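Local coordinates for protein aryl acylamidase (bacterium CSBL00001, PDB 4YJ6) that probably hydrolyses the amide bond of aryl acylamides, as an aryl acylamidase of the amidase signature family, at residues 48-53 against 128-133; 280-285 against 399-404; 218-223 against 320-325; 100-105 against 340-345. All coordinates share one frame; numbering follows the deposited sequence.

Interaction 1 of 4, residues 48-53 against 128-133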
loop_
_atom_site.group_PDB
_atom_site.type_symbol
_atom_site.label_atom_id
_atom_site.label_comp_id
_atom_site.label_asym_id
_atom_site.label_seq_id
_atom_site.Cartn_x
_atom_site.Cartn_y
_atom_site.Cartn_z
ATOM N N VAL A 48 -4.241 -14.307 -3.090
ATOM C CA VAL A 48 -2.938 -14.989 -3.067
ATOM C C VAL A 48 -2.559 -15.469 -4.458
ATOM O O VAL A 48 -3.373 -16.087 -5.143
ATOM C CB VAL A 48 -2.975 -16.164 -2.049
ATOM C CG1 VAL A 48 -1.659 -16.971 -2.080
ATOM C CG2 VAL A 48 -3.273 -15.642 -0.656
ATOM N N VAL A 49 -1.342 -15.163 -4.895
ATOM C CA VAL A 49 -0.887 -15.592 -6.200
ATOM C C VAL A 49 0.282 -16.580 -6.137
ATOM O O VAL A 49 0.608 -17.211 -7.146
ATOM C CB VAL A 49 -0.505 -14.391 -7.101
ATOM C CG1 VAL A 49 -1.733 -13.512 -7.307
ATOM C CG2 VAL A 49 0.661 -13.573 -6.494
ATOM N N TYR A 50 0.914 -16.715 -4.980
ATOM C CA TYR A 50 1.969 -17.738 -4.789
ATOM C C TYR A 50 1.887 -18.213 -3.349
ATOM O O TYR A 50 1.735 -17.388 -2.433
ATOM C CB TYR A 50 3.370 -17.155 -5.057
ATOM C CG TYR A 50 4.487 -18.128 -4.736
ATOM C CD1 TYR A 50 4.631 -19.298 -5.473
ATOM C CD2 TYR A 50 5.413 -17.862 -3.710
ATOM C CE1 TYR A 50 5.639 -20.196 -5.190
ATOM C CE2 TYR A 50 6.448 -18.769 -3.430
ATOM C CZ TYR A 50 6.540 -19.922 -4.186
ATOM O OH TYR A 50 7.545 -20.836 -3.939
ATOM N N LYS A 51 1.995 -19.529 -3.137
ATOM C CA LYS A 51 1.954 -20.086 -1.800
ATOM C C LYS A 51 3.312 -20.695 -1.514
ATOM O O LYS A 51 3.818 -21.496 -2.321
ATOM C CB LYS A 51 0.851 -21.150 -1.708
ATOM C CG LYS A 51 -0.534 -20.548 -1.897
ATOM C CD LYS A 51 -1.637 -21.598 -2.136
ATOM C CE LYS A 51 -3.006 -20.901 -2.250
ATOM N NZ LYS A 51 -4.134 -21.875 -2.460
ATOM N N ALA A 52 3.904 -20.291 -0.391
ATOM C CA ALA A 52 5.227 -20.781 0.027
ATOM C C ALA A 52 5.066 -21.551 1.341
ATOM O O ALA A 52 5.790 -21.329 2.322
ATOM C CB ALA A 52 6.209 -19.612 0.217
ATOM N N TYR A 53 4.135 -22.483 1.334
ATOM C CA TYR A 53 3.743 -23.118 2.572
ATOM C C TYR A 53 4.892 -23.934 3.159
ATOM O O TYR A 53 5.141 -23.904 4.369
ATOM C CB TYR A 53 2.536 -24.016 2.328
ATOM C CG TYR A 53 1.249 -23.296 2.013
ATOM C CD1 TYR A 53 1.142 -21.902 2.124
ATOM C CD2 TYR A 53 0.124 -24.013 1.626
ATOM C CE1 TYR A 53 -0.085 -21.263 1.881
ATOM C CE2 TYR A 53 -1.089 -23.373 1.381
ATOM C CZ TYR A 53 -1.175 -21.999 1.506
ATOM O OH TYR A 53 -2.377 -21.356 1.255
ATOM N N LEU A 128 4.318 -16.366 4.087
ATOM C CA LEU A 128 3.502 -17.481 3.592
ATOM C C LEU A 128 3.345 -17.487 2.071
ATOM O O LEU A 128 2.832 -18.457 1.516
ATOM C CB LEU A 128 2.096 -17.491 4.253
ATOM C CG LEU A 128 2.135 -18.498 5.428
ATOM C CD1 LEU A 128 2.843 -17.860 6.611
ATOM C CD2 LEU A 128 0.776 -18.984 5.821
ATOM N N GLY A 129 3.768 -16.421 1.392
ATOM C CA GLY A 129 3.551 -16.319 -0.052
ATOM C C GLY A 129 3.462 -14.885 -0.554
ATOM O O GLY A 129 3.959 -13.978 0.115
ATOM N N GLN A 130 2.840 -14.697 -1.723
ATOM C CA GLN A 130 2.740 -13.372 -2.368
ATOM C C GLN A 130 1.306 -13.041 -2.699
ATOM O O GLN A 130 0.497 -13.944 -2.942
ATOM C CB GLN A 130 3.507 -13.356 -3.685
ATOM C CG GLN A 130 4.992 -13.686 -3.541
ATOM C CD GLN A 130 5.677 -13.756 -4.890
ATOM O OE1 GLN A 130 5.064 -14.187 -5.876
ATOM N NE2 GLN A 130 6.954 -13.380 -4.943
ATOM N N THR A 131 1.013 -11.741 -2.766
ATOM C CA THR A 131 -0.313 -11.242 -3.056
ATOM C C THR A 131 -0.415 -10.574 -4.428
ATOM O O THR A 131 0.571 -10.077 -4.973
ATOM C CB THR A 131 -0.744 -10.207 -1.974
ATOM O OG1 THR A 131 0.273 -9.202 -1.874
ATOM C CG2 THR A 131 -0.893 -10.896 -0.609
ATOM N N ASN A 132 -1.642 -10.532 -4.965
ATOM C CA ASN A 132 -1.905 -10.075 -6.337
ATOM C C ASN A 132 -1.743 -8.555 -6.511
ATOM O O ASN A 132 -2.063 -7.790 -5.593
ATOM C CB ASN A 132 -3.357 -10.431 -6.679
ATOM C CG ASN A 132 -3.620 -10.511 -8.179
ATOM O OD1 ASN A 132 -2.721 -10.659 -8.973
ATOM N ND2 ASN A 132 -4.897 -10.410 -8.555
ATOM N N SER A 133 -1.284 -8.163 -7.703
ATOM C CA SER A 133 -1.153 -6.761 -8.127
ATOM C C SER A 133 -1.595 -6.712 -9.596
ATOM O O SER A 133 -1.482 -7.717 -10.302
ATOM C CB SER A 133 0.341 -6.318 -7.999
ATOM O OG SER A 133 0.625 -5.069 -8.676
#
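Val-48 CA makes a CA-H...O contact with Gln-130 O; the residue faces Thr-131 as a non-hydrogen-bonded antiparallel pair, its CB pointing away while the side chain touches Leu-82 and Leu-170. Val-49 gives its N-H to Gln-130 O at 2.9 Å in a nearly straight bond (167°). Its two methyls divide their work: CG1, anti to the carbonyl carbon (chi1 -61°), sits 3.4 Å from Asn-132 OD1, the side chains crossing at about a right angle, while CG2 covers the backbone from Gln-130 O to Thr-131 C. Asn-132 OD1 accepts from Asn-144. Tyr-50 N sends a second, weak bond to Gln-130 O, 3.5 Å away, so one carbonyl oxygen receives two successive N-H groups. Gln-130 N donates to Tyr-50 O at 3.0 Å. On the same face of the sheet, Gln-130 OE1 rests 3.5 Å from Tyr-50 CB, with ring and amide planes 66° apart; NE2 turns to Pro-94 O, and the tyrosine ring meets Trp-93 edge-to-face. Lys-51 pairs with Gly-129, whose CA lies only 3.2 Å from Tyr-50 O, an approach suited to a residue without a side chain. Ala-52, the N-cap of helix 53-69, donates from N to Leu-128 O at 2.9 Å, reaching it from above the carbonyl plane. Tyr-53 brings its ring edge to the same oxygen and its hydroxyl to Glu-39, which also pairs with Lys-51. Two residues facing one, Val-49 and Tyr-50 against Gln-130, make a classic beta bulge in the outer strand 48-51 of a three-stranded mixed sheet.

Interaction 2 of 4, residues 280-285 against 399-404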
loop_
_atom_site.group_PDB
_atom_site.type_symbol
_atom_site.label_atom_id
_atom_site.label_comp_id
_atom_site.label_asym_id
_atom_site.label_seq_id
_atom_site.Cartn_x
_atom_site.Cartn_y
_atom_site.Cartn_z
ATOM N N PHE A 280 -9.467 18.128 -7.514
ATOM C CA PHE A 280 -10.097 16.850 -7.929
ATOM C C PHE A 280 -11.614 16.886 -7.797
ATOM O O PHE A 280 -12.138 17.501 -6.870
ATOM C CB PHE A 280 -9.656 15.681 -7.044
ATOM C CG PHE A 280 -8.181 15.350 -7.129
ATOM C CD1 PHE A 280 -7.278 15.940 -6.240
ATOM C CD2 PHE A 280 -7.712 14.457 -8.082
ATOM C CE1 PHE A 280 -5.925 15.629 -6.296
ATOM C CE2 PHE A 280 -6.347 14.134 -8.167
ATOM C CZ PHE A 280 -5.458 14.712 -7.258
ATOM N N PRO A 281 -12.310 16.177 -8.711
ATOM C CA PRO A 281 -13.741 15.921 -8.503
ATOM C C PRO A 281 -13.908 14.783 -7.508
ATOM O O PRO A 281 -13.330 13.729 -7.736
ATOM C CB PRO A 281 -14.225 15.536 -9.892
ATOM C CG PRO A 281 -13.007 14.842 -10.535
ATOM C CD PRO A 281 -11.817 15.642 -9.990
ATOM N N VAL A 282 -14.624 15.001 -6.409
ATOM C CA VAL A 282 -14.719 13.982 -5.367
ATOM C C VAL A 282 -16.172 13.692 -5.084
ATOM O O VAL A 282 -16.965 14.628 -4.913
ATOM C CB VAL A 282 -14.049 14.470 -4.061
ATOM C CG1 VAL A 282 -14.215 13.446 -2.926
ATOM C CG2 VAL A 282 -12.565 14.751 -4.358
ATOM N N GLN A 283 -16.532 12.417 -5.021
ATOM C CA GLN A 283 -17.940 12.063 -4.750
ATOM C C GLN A 283 -18.429 12.754 -3.470
ATOM O O GLN A 283 -17.780 12.739 -2.408
ATOM C CB GLN A 283 -18.111 10.526 -4.692
ATOM C CG GLN A 283 -17.870 9.889 -6.036
ATOM C CD GLN A 283 -17.968 8.373 -6.015
ATOM O OE1 GLN A 283 -17.890 7.728 -4.944
ATOM N NE2 GLN A 283 -18.140 7.792 -7.199
ATOM N N GLN A 284 -19.596 13.387 -3.549
ATOM C CA GLN A 284 -20.049 14.190 -2.440
ATOM C C GLN A 284 -20.135 13.405 -1.125
ATOM O O GLN A 284 -19.830 13.938 -0.065
ATOM C CB GLN A 284 -21.434 14.797 -2.776
ATOM C CG GLN A 284 -21.890 15.755 -1.738
ATOM C CD GLN A 284 -20.973 16.959 -1.638
ATOM O OE1 GLN A 284 -20.704 17.644 -2.643
ATOM N NE2 GLN A 284 -20.502 17.243 -0.432
ATOM N N GLU A 285 -20.568 12.145 -1.184
ATOM C CA GLU A 285 -20.695 11.350 0.036
ATOM C C GLU A 285 -19.339 11.169 0.759
ATOM O O GLU A 285 -19.270 11.091 1.989
ATOM C CB GLU A 285 -21.285 9.961 -0.259
ATOM C CG GLU A 285 -22.693 10.009 -0.837
ATOM C CD GLU A 285 -22.746 10.251 -2.355
ATOM O OE1 GLU A 285 -21.695 10.305 -3.067
ATOM O OE2 GLU A 285 -23.890 10.383 -2.856
ATOM N N THR A 399 -8.763 9.904 1.204
ATOM C CA THR A 399 -7.705 9.156 0.512
ATOM C C THR A 399 -7.965 9.119 -0.990
ATOM O O THR A 399 -7.043 9.284 -1.779
ATOM C CB THR A 399 -7.652 7.724 1.059
ATOM O OG1 THR A 399 -7.554 7.818 2.480
ATOM C CG2 THR A 399 -6.456 6.917 0.479
ATOM N N LEU A 400 -9.237 8.897 -1.363
ATOM C CA LEU A 400 -9.615 8.660 -2.738
ATOM C C LEU A 400 -10.838 9.482 -3.128
ATOM O O LEU A 400 -11.634 9.861 -2.273
ATOM C CB LEU A 400 -10.005 7.200 -2.946
ATOM C CG LEU A 400 -8.922 6.215 -2.531
ATOM C CD1 LEU A 400 -9.466 4.796 -2.638
ATOM C CD2 LEU A 400 -7.725 6.426 -3.458
ATOM N N ALA A 401 -10.980 9.705 -4.430
ATOM C CA ALA A 401 -12.089 10.540 -4.943
ATOM C C ALA A 401 -13.380 9.749 -5.177
ATOM O O ALA A 401 -14.416 10.368 -5.475
ATOM C CB ALA A 401 -11.671 11.184 -6.234
ATOM N N CYS A 402 -13.324 8.422 -5.092
ATOM C CA CYS A 402 -14.514 7.597 -5.367
ATOM C C CYS A 402 -14.521 6.306 -4.558
ATOM O O CYS A 402 -13.496 5.880 -4.006
ATOM C CB CYS A 402 -14.608 7.255 -6.858
ATOM S SG CYS A 402 -13.168 6.312 -7.512
HETATM N N MSE A 403 -15.697 5.688 -4.513
HETATM C CA MSE A 403 -15.902 4.406 -3.853
HETATM C C MSE A 403 -15.445 3.236 -4.714
HETATM O O MSE A 403 -15.162 3.392 -5.903
HETATM C CB MSE A 403 -17.406 4.241 -3.553
HETATM C CG MSE A 403 -17.992 5.364 -2.715
HETATM SE SE MSE A 403 -17.143 5.518 -0.969
HETATM C CE MSE A 403 -17.564 3.771 -0.203
ATOM N N PRO A 404 -15.361 2.044 -4.108
ATOM C CA PRO A 404 -14.956 0.871 -4.879
ATOM C C PRO A 404 -15.801 0.661 -6.134
ATOM O O PRO A 404 -17.010 0.986 -6.143
ATOM C CB PRO A 404 -15.174 -0.284 -3.887
ATOM C CG PRO A 404 -14.913 0.305 -2.559
ATOM C CD PRO A 404 -15.515 1.731 -2.672
HETATM O O HOH W 1 -17.127 4.629 -7.382
#
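The carboxamide of Gln-283 lies flat against Cys-402, whose CA and CB sit over one of its faces, with Gln-283 CD 3.6 Å from Cys-402 CB. From that same side, but beyond the oxygen, Met-403 N donates to Gln-283 OE1 at 3.0 Å, arriving 48° above the amide plane rather than within it, and with a bent N-H...O angle of 147°. Met-403, a selenomethionine, also brings CG to 3.3 Å from Gln-283 OE1. At the nitrogen, a water accepts weakly from Gln-283 NE2 and donates to Met-403 O at 2.8 Å, so both the N-H and the carbonyl of Met-403 are read by one amide, the second through water. The Gln-283 side chain is extended beyond CG. Its backbone is tied too: Gln-283 N points at Ala-401 O, 3.0 Å away, in an almost perfectly straight bond (176°). Next to it, Ala-401 CB meets Pro-281 O at 3.4 Å and Val-282 CG2 at 4.1 Å. Ile-419 of strand 418-419 packs on Pro-281, Gln-283, Ala-401 and Cys-402 alike, and Val-282 O is taken up by Gln-287 and Asn-420. Gln-283 is the N-cap of helix 284-299, so the contact joins the start of that helix to the loop after strand 394-398. The chemistry is that of neutral groups: Gln-283 bonds by its backbone N and side-chain OE1 to the residues before and after Cys-402, fixing which end of its amide carries oxygen, while the buried Pro-281 O, touching Ala-401 CB, has no polar partner in the model.

Interaction 3 of 4, residues 218-223 against 320-325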
loop_
_atom_site.group_PDB
_atom_site.type_symbol
_atom_site.label_atom_id
_atom_site.label_comp_id
_atom_site.label_asym_id
_atom_site.label_seq_id
_atom_site.Cartn_x
_atom_site.Cartn_y
_atom_site.Cartn_z
ATOM N N PRO A 218 13.779 8.205 -13.077
ATOM C CA PRO A 218 12.999 9.437 -13.142
ATOM C C PRO A 218 11.560 9.286 -12.654
ATOM O O PRO A 218 10.731 10.160 -12.942
ATOM C CB PRO A 218 13.021 9.766 -14.643
ATOM C CG PRO A 218 13.096 8.442 -15.297
ATOM C CD PRO A 218 13.972 7.606 -14.413
ATOM N N GLY A 219 11.252 8.208 -11.937
ATOM C CA GLY A 219 9.888 8.001 -11.481
ATOM C C GLY A 219 9.550 8.817 -10.236
ATOM O O GLY A 219 10.372 9.575 -9.702
ATOM N N PRO A 220 8.309 8.708 -9.770
ATOM C CA PRO A 220 7.928 9.324 -8.485
ATOM C C PRO A 220 8.619 8.617 -7.322
ATOM O O PRO A 220 9.296 7.582 -7.492
ATOM C CB PRO A 220 6.423 9.059 -8.388
ATOM C CG PRO A 220 6.030 8.344 -9.635
ATOM C CD PRO A 220 7.261 7.834 -10.314
ATOM N N TYR A 221 8.453 9.158 -6.126
ATOM C CA TYR A 221 8.949 8.432 -4.961
ATOM C C TYR A 221 8.206 7.089 -4.827
ATOM O O TYR A 221 6.979 7.043 -4.932
ATOM C CB TYR A 221 8.712 9.270 -3.705
ATOM C CG TYR A 221 9.548 10.514 -3.543
ATOM C CD1 TYR A 221 10.931 10.465 -3.621
ATOM C CD2 TYR A 221 8.943 11.748 -3.270
ATOM C CE1 TYR A 221 11.702 11.610 -3.423
ATOM C CE2 TYR A 221 9.714 12.888 -3.052
ATOM C CZ TYR A 221 11.090 12.804 -3.135
ATOM O OH TYR A 221 11.859 13.917 -2.907
ATOM N N LEU A 222 8.948 6.027 -4.502
ATOM C CA LEU A 222 8.380 4.688 -4.335
ATOM C C LEU A 222 8.630 4.247 -2.901
ATOM O O LEU A 222 9.726 4.483 -2.357
ATOM C CB LEU A 222 9.089 3.672 -5.245
ATOM C CG LEU A 222 9.156 4.081 -6.729
ATOM C CD1 LEU A 222 9.913 2.983 -7.559
ATOM C CD2 LEU A 222 7.739 4.274 -7.289
ATOM N N TYR A 223 7.642 3.584 -2.315
ATOM C CA TYR A 223 7.715 3.185 -0.924
ATOM C C TYR A 223 7.262 1.750 -0.716
ATOM O O TYR A 223 6.353 1.264 -1.414
ATOM C CB TYR A 223 6.702 4.015 -0.129
ATOM C CG TYR A 223 6.741 5.509 -0.359
ATOM C CD1 TYR A 223 7.689 6.308 0.318
ATOM C CD2 TYR A 223 5.825 6.131 -1.209
ATOM C CE1 TYR A 223 7.722 7.694 0.148
ATOM C CE2 TYR A 223 5.861 7.556 -1.381
ATOM C CZ TYR A 223 6.817 8.297 -0.702
ATOM O OH TYR A 223 6.854 9.666 -0.827
ATOM N N ASP A 320 -1.417 12.843 -15.893
ATOM C CA ASP A 320 -0.615 12.567 -17.087
ATOM C C ASP A 320 0.892 12.571 -16.764
ATOM O O ASP A 320 1.638 11.709 -17.237
ATOM C CB ASP A 320 -0.865 13.611 -18.187
ATOM C CG ASP A 320 -2.190 13.418 -18.932
ATOM O OD1 ASP A 320 -2.836 12.361 -18.797
ATOM O OD2 ASP A 320 -2.574 14.354 -19.683
ATOM N N ALA A 321 1.336 13.534 -15.957
ATOM C CA ALA A 321 2.754 13.603 -15.566
ATOM C C ALA A 321 3.124 12.378 -14.750
ATOM O O ALA A 321 4.194 11.781 -14.948
ATOM C CB ALA A 321 3.040 14.881 -14.737
ATOM N N TRP A 322 2.265 11.995 -13.812
ATOM C CA TRP A 322 2.524 10.743 -13.044
ATOM C C TRP A 322 2.664 9.531 -13.945
ATOM O O TRP A 322 3.621 8.744 -13.816
ATOM C CB TRP A 322 1.382 10.489 -12.055
ATOM C CG TRP A 322 1.665 9.272 -11.148
ATOM C CD1 TRP A 322 2.341 9.278 -9.942
ATOM C CD2 TRP A 322 1.269 7.919 -11.371
ATOM N NE1 TRP A 322 2.392 8.012 -9.433
ATOM C CE2 TRP A 322 1.741 7.157 -10.285
ATOM C CE3 TRP A 322 0.583 7.266 -12.411
ATOM C CZ2 TRP A 322 1.537 5.785 -10.194
ATOM C CZ3 TRP A 322 0.379 5.914 -12.333
ATOM C CH2 TRP A 322 0.862 5.167 -11.226
ATOM N N CYS A 323 1.749 9.388 -14.903
ATOM C CA CYS A 323 1.817 8.250 -15.818
ATOM C C CYS A 323 3.098 8.242 -16.616
ATOM O O CYS A 323 3.703 7.184 -16.809
ATOM C CB CYS A 323 0.609 8.250 -16.777
ATOM S SG CYS A 323 -0.960 7.800 -15.972
ATOM N N ARG A 324 3.527 9.402 -17.113
ATOM C CA ARG A 324 4.782 9.429 -17.840
ATOM C C ARG A 324 5.972 9.085 -16.934
ATOM O O ARG A 324 6.882 8.366 -17.345
ATOM C CB ARG A 324 5.002 10.808 -18.486
ATOM C CG ARG A 324 4.126 11.037 -19.743
ATOM C CD ARG A 324 4.530 12.327 -20.459
ATOM N NE ARG A 324 4.232 13.499 -19.628
ATOM C CZ ARG A 324 3.102 14.198 -19.647
ATOM N NH1 ARG A 324 2.085 13.887 -20.487
ATOM N NH2 ARG A 324 2.964 15.217 -18.809
HETATM N N MSE A 325 5.990 9.624 -15.709
HETATM C CA MSE A 325 7.099 9.328 -14.799
HETATM C C MSE A 325 7.212 7.852 -14.442
HETATM O O MSE A 325 8.321 7.325 -14.373
HETATM C CB MSE A 325 6.943 10.171 -13.527
HETATM C CG MSE A 325 7.237 11.571 -13.840
HETATM SE SE MSE A 325 6.611 12.585 -12.300
HETATM C CE MSE A 325 7.758 11.922 -10.948
#
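Met-325, a selenomethionine, slides past the ring of Pro-220, the two side chains running in opposite directions. Its CB touches Pro-220 CD at 4.0 Å, and a bend at the last torsion (chi3 64°) carries CE back to the start of the proline, 3.5 Å from Pro-220 N and 3.6 Å from Pro-220 CA. Another part of the same ring meets Trp-322, one helical turn earlier: Pro-220 CG stands 3.7 Å from Trp-322 NE1 and 3.8 Å from Trp-322 CD1, approaching the indole obliquely, with the side chains at about a right angle. The indole N-H is spent elsewhere, on Gly-184 O. Before Pro-220 the backbone itself comes close: Gly-219 CA makes a CA-H...O contact of 3.4 Å to Met-325 O, and Pro-218 O rests 3.8 Å from Met-325 CB. The contact is therefore van der Waals packing of a Pro-Gly-Pro loop on one helical flank, and a bound phosphate, probably from the crystallisation liquor, lies about 4 Å from the Trp-322 side chain. Phe-438 of helix 434-439 packs on both Trp-322 and Met-325, and its neighbour Asn-437 on Pro-220. Arg-378 of helix 368-389 touches Met-325, so both helices also border the contact that joins helix 315-339 to the loop leading into strand 223-228.

Interaction 4 of 4, residues 100-105 against 340-345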
loop_
_atom_site.group_PDB
_atom_site.type_symbol
_atom_site.label_atom_id
_atom_site.label_comp_id
_atom_site.label_asym_id
_atom_site.label_seq_id
_atom_site.Cartn_x
_atom_site.Cartn_y
_atom_site.Cartn_z
ATOM N N ILE A 100 1.882 -10.850 -15.222
ATOM C CA ILE A 100 2.322 -10.999 -16.609
ATOM C C ILE A 100 2.594 -12.473 -16.868
ATOM O O ILE A 100 3.549 -13.026 -16.329
ATOM C CB ILE A 100 3.574 -10.184 -16.885
ATOM C CG1 ILE A 100 3.279 -8.686 -16.665
ATOM C CG2 ILE A 100 4.099 -10.451 -18.321
ATOM C CD1 ILE A 100 4.488 -7.803 -16.940
ATOM N N ARG A 101 1.727 -13.102 -17.667
ATOM C CA ARG A 101 1.792 -14.559 -17.879
ATOM C C ARG A 101 3.170 -14.993 -18.396
ATOM O O ARG A 101 3.669 -16.054 -18.011
ATOM C CB ARG A 101 0.690 -15.003 -18.846
ATOM C CG ARG A 101 0.874 -16.421 -19.360
ATOM C CD ARG A 101 -0.252 -16.774 -20.318
ATOM N NE ARG A 101 -1.457 -17.163 -19.597
ATOM C CZ ARG A 101 -1.674 -18.399 -19.148
ATOM N NH1 ARG A 101 -0.761 -19.354 -19.352
ATOM N NH2 ARG A 101 -2.800 -18.686 -18.494
ATOM N N ALA A 102 3.800 -14.177 -19.250
ATOM C CA ALA A 102 5.083 -14.538 -19.824
ATOM C C ALA A 102 6.172 -14.689 -18.766
ATOM O O ALA A 102 7.216 -15.292 -19.032
ATOM C CB ALA A 102 5.531 -13.491 -20.854
ATOM N N LEU A 103 5.946 -14.127 -17.582
ATOM C CA LEU A 103 6.957 -14.194 -16.515
ATOM C C LEU A 103 6.676 -15.287 -15.489
ATOM O O LEU A 103 7.340 -15.328 -14.451
ATOM C CB LEU A 103 7.012 -12.846 -15.764
ATOM C CG LEU A 103 7.509 -11.676 -16.613
ATOM C CD1 LEU A 103 7.469 -10.357 -15.787
ATOM C CD2 LEU A 103 8.908 -11.981 -17.070
ATOM N N LYS A 104 5.708 -16.162 -15.757
ATOM C CA LYS A 104 5.257 -17.104 -14.741
ATOM C C LYS A 104 6.358 -18.075 -14.274
ATOM O O LYS A 104 6.272 -18.602 -13.169
ATOM C CB LYS A 104 4.044 -17.882 -15.239
ATOM C CG LYS A 104 4.378 -18.913 -16.299
ATOM C CD LYS A 104 3.123 -19.596 -16.801
ATOM C CE LYS A 104 3.475 -20.777 -17.696
ATOM N NZ LYS A 104 2.250 -21.520 -18.098
ATOM N N ASP A 105 7.379 -18.297 -15.100
ATOM C CA ASP A 105 8.475 -19.223 -14.758
ATOM C C ASP A 105 9.704 -18.531 -14.157
ATOM O O ASP A 105 10.704 -19.186 -13.821
ATOM C CB ASP A 105 8.920 -19.998 -16.006
ATOM C CG ASP A 105 7.837 -20.927 -16.554
ATOM O OD1 ASP A 105 6.930 -21.334 -15.796
ATOM O OD2 ASP A 105 7.912 -21.246 -17.764
ATOM N N GLU A 340 16.530 -10.162 -22.521
ATOM C CA GLU A 340 16.685 -11.454 -21.874
ATOM C C GLU A 340 15.828 -12.557 -22.513
ATOM O O GLU A 340 15.841 -13.702 -22.065
ATOM C CB GLU A 340 16.382 -11.328 -20.385
ATOM C CG GLU A 340 17.580 -10.859 -19.582
ATOM C CD GLU A 340 18.689 -11.920 -19.521
ATOM O OE1 GLU A 340 19.812 -11.622 -19.988
ATOM O OE2 GLU A 340 18.443 -13.048 -19.013
ATOM N N GLY A 341 15.092 -12.220 -23.564
ATOM C CA GLY A 341 14.321 -13.215 -24.288
ATOM C C GLY A 341 12.840 -13.316 -23.940
ATOM O O GLY A 341 12.168 -14.257 -24.352
ATOM N N ILE A 342 12.306 -12.349 -23.198
ATOM C CA ILE A 342 10.873 -12.341 -22.941
ATOM C C ILE A 342 10.294 -11.054 -23.507
ATOM O O ILE A 342 10.422 -10.002 -22.899
ATOM C CB ILE A 342 10.557 -12.441 -21.446
ATOM C CG1 ILE A 342 11.311 -13.643 -20.860
ATOM C CG2 ILE A 342 9.051 -12.579 -21.226
ATOM C CD1 ILE A 342 11.022 -13.894 -19.409
ATOM N N ASP A 343 9.652 -11.152 -24.667
ATOM C CA ASP A 343 9.346 -9.970 -25.472
ATOM C C ASP A 343 7.877 -9.586 -25.299
ATOM O O ASP A 343 6.983 -10.229 -25.860
ATOM C CB ASP A 343 9.628 -10.285 -26.943
ATOM C CG ASP A 343 9.514 -9.070 -27.847
ATOM O OD1 ASP A 343 9.070 -8.003 -27.379
ATOM O OD2 ASP A 343 9.880 -9.186 -29.039
ATOM N N LEU A 344 7.640 -8.532 -24.510
ATOM C CA LEU A 344 6.299 -8.049 -24.203
ATOM C C LEU A 344 5.838 -7.011 -25.230
ATOM O O LEU A 344 4.697 -6.561 -25.196
ATOM C CB LEU A 344 6.282 -7.457 -22.783
ATOM C CG LEU A 344 6.507 -8.537 -21.722
ATOM C CD1 LEU A 344 7.028 -7.956 -20.394
ATOM C CD2 LEU A 344 5.206 -9.307 -21.508
ATOM N N TYR A 345 6.720 -6.628 -26.141
ATOM C CA TYR A 345 6.325 -5.757 -27.238
ATOM C C TYR A 345 5.741 -6.570 -28.397
ATOM O O TYR A 345 4.880 -6.090 -29.139
ATOM C CB TYR A 345 7.520 -4.978 -27.746
ATOM C CG TYR A 345 7.973 -3.845 -26.860
ATOM C CD1 TYR A 345 7.309 -2.617 -26.873
ATOM C CD2 TYR A 345 9.089 -3.982 -26.038
ATOM C CE1 TYR A 345 7.732 -1.573 -26.075
ATOM C CE2 TYR A 345 9.522 -2.937 -25.242
ATOM C CZ TYR A 345 8.835 -1.740 -25.266
ATOM O OH TYR A 345 9.243 -0.688 -24.489
#
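Ile-342 and Leu-344 belong to the loop that leaves helix 315-339 through a Schellman motif at Gly-341, and they press on a short 3-10 turn at residues 101-103. Four aliphatic contacts make up the interface. Ile-342 uses both of its branches: CG2 meets Ala-102 CB at 3.7 Å, and CD1, at the end of the longer arm, meets Leu-103 CD2 at 3.7 Å, those two side chains crossing at a slant. Between these touches the isoleucine also passes the backbone, with CG2 3.9 Å from Ala-102 O. Leu-344 reaches across with a single methyl, CD2, which lies 3.6 Å from Ile-100 CG2 and 4.2 Å from Ala-102 CB. Ile-100 presents that methyl because CG2 stands anti to its backbone N, beside the carbonyl carbon. Ala-102 CB thus touches both Ile-342 and Leu-344. Each segment also has hydrogen bonds of its own. Leu-103 N bonds back to Ile-100 O at 2.9 Å, closing the 3-10 turn, and Asp-343, directed away from the contact, accepts the N-H of Tyr-345 on OD1 at 3.0 Å, an Asx turn. Ala-102 N is held by Asp-351, and a bound phosphate, probably from the crystallisation liquor, lies about 4 Å from the Ala-102 side chain. The interface lies toward the periphery, joining the loop between strand 80-84 and helix 115-122 to the one between helices 315-339 and 354-363; Tyr-345 turns back onto helix 315-339 at Val-331 and Gln-335.

In the fold
From the N terminus, interaction 1 closes first, joining strands 48-51 and 126-131 across 74 residues that include strand 80-84. Interaction 4 opens inside that loop at 100-105 and closes far beyond it at 340-345, so the two cross; it ties the loop before helix 115-122 to the loop after helix 315-339. Interaction 3, 218-223 with 320-325, falls wholly within the span of interaction 4 and places helix 315-339 against the approach to strand 223-228. Interaction 2 opens within both spans at 280-285 and ends at 399-404, crossing each; it joins helix 284-299 to the exit of strand 394-398. Interactions 1 and 2 lie on opposite sides of the chain's centre, their centres about 30 Å apart.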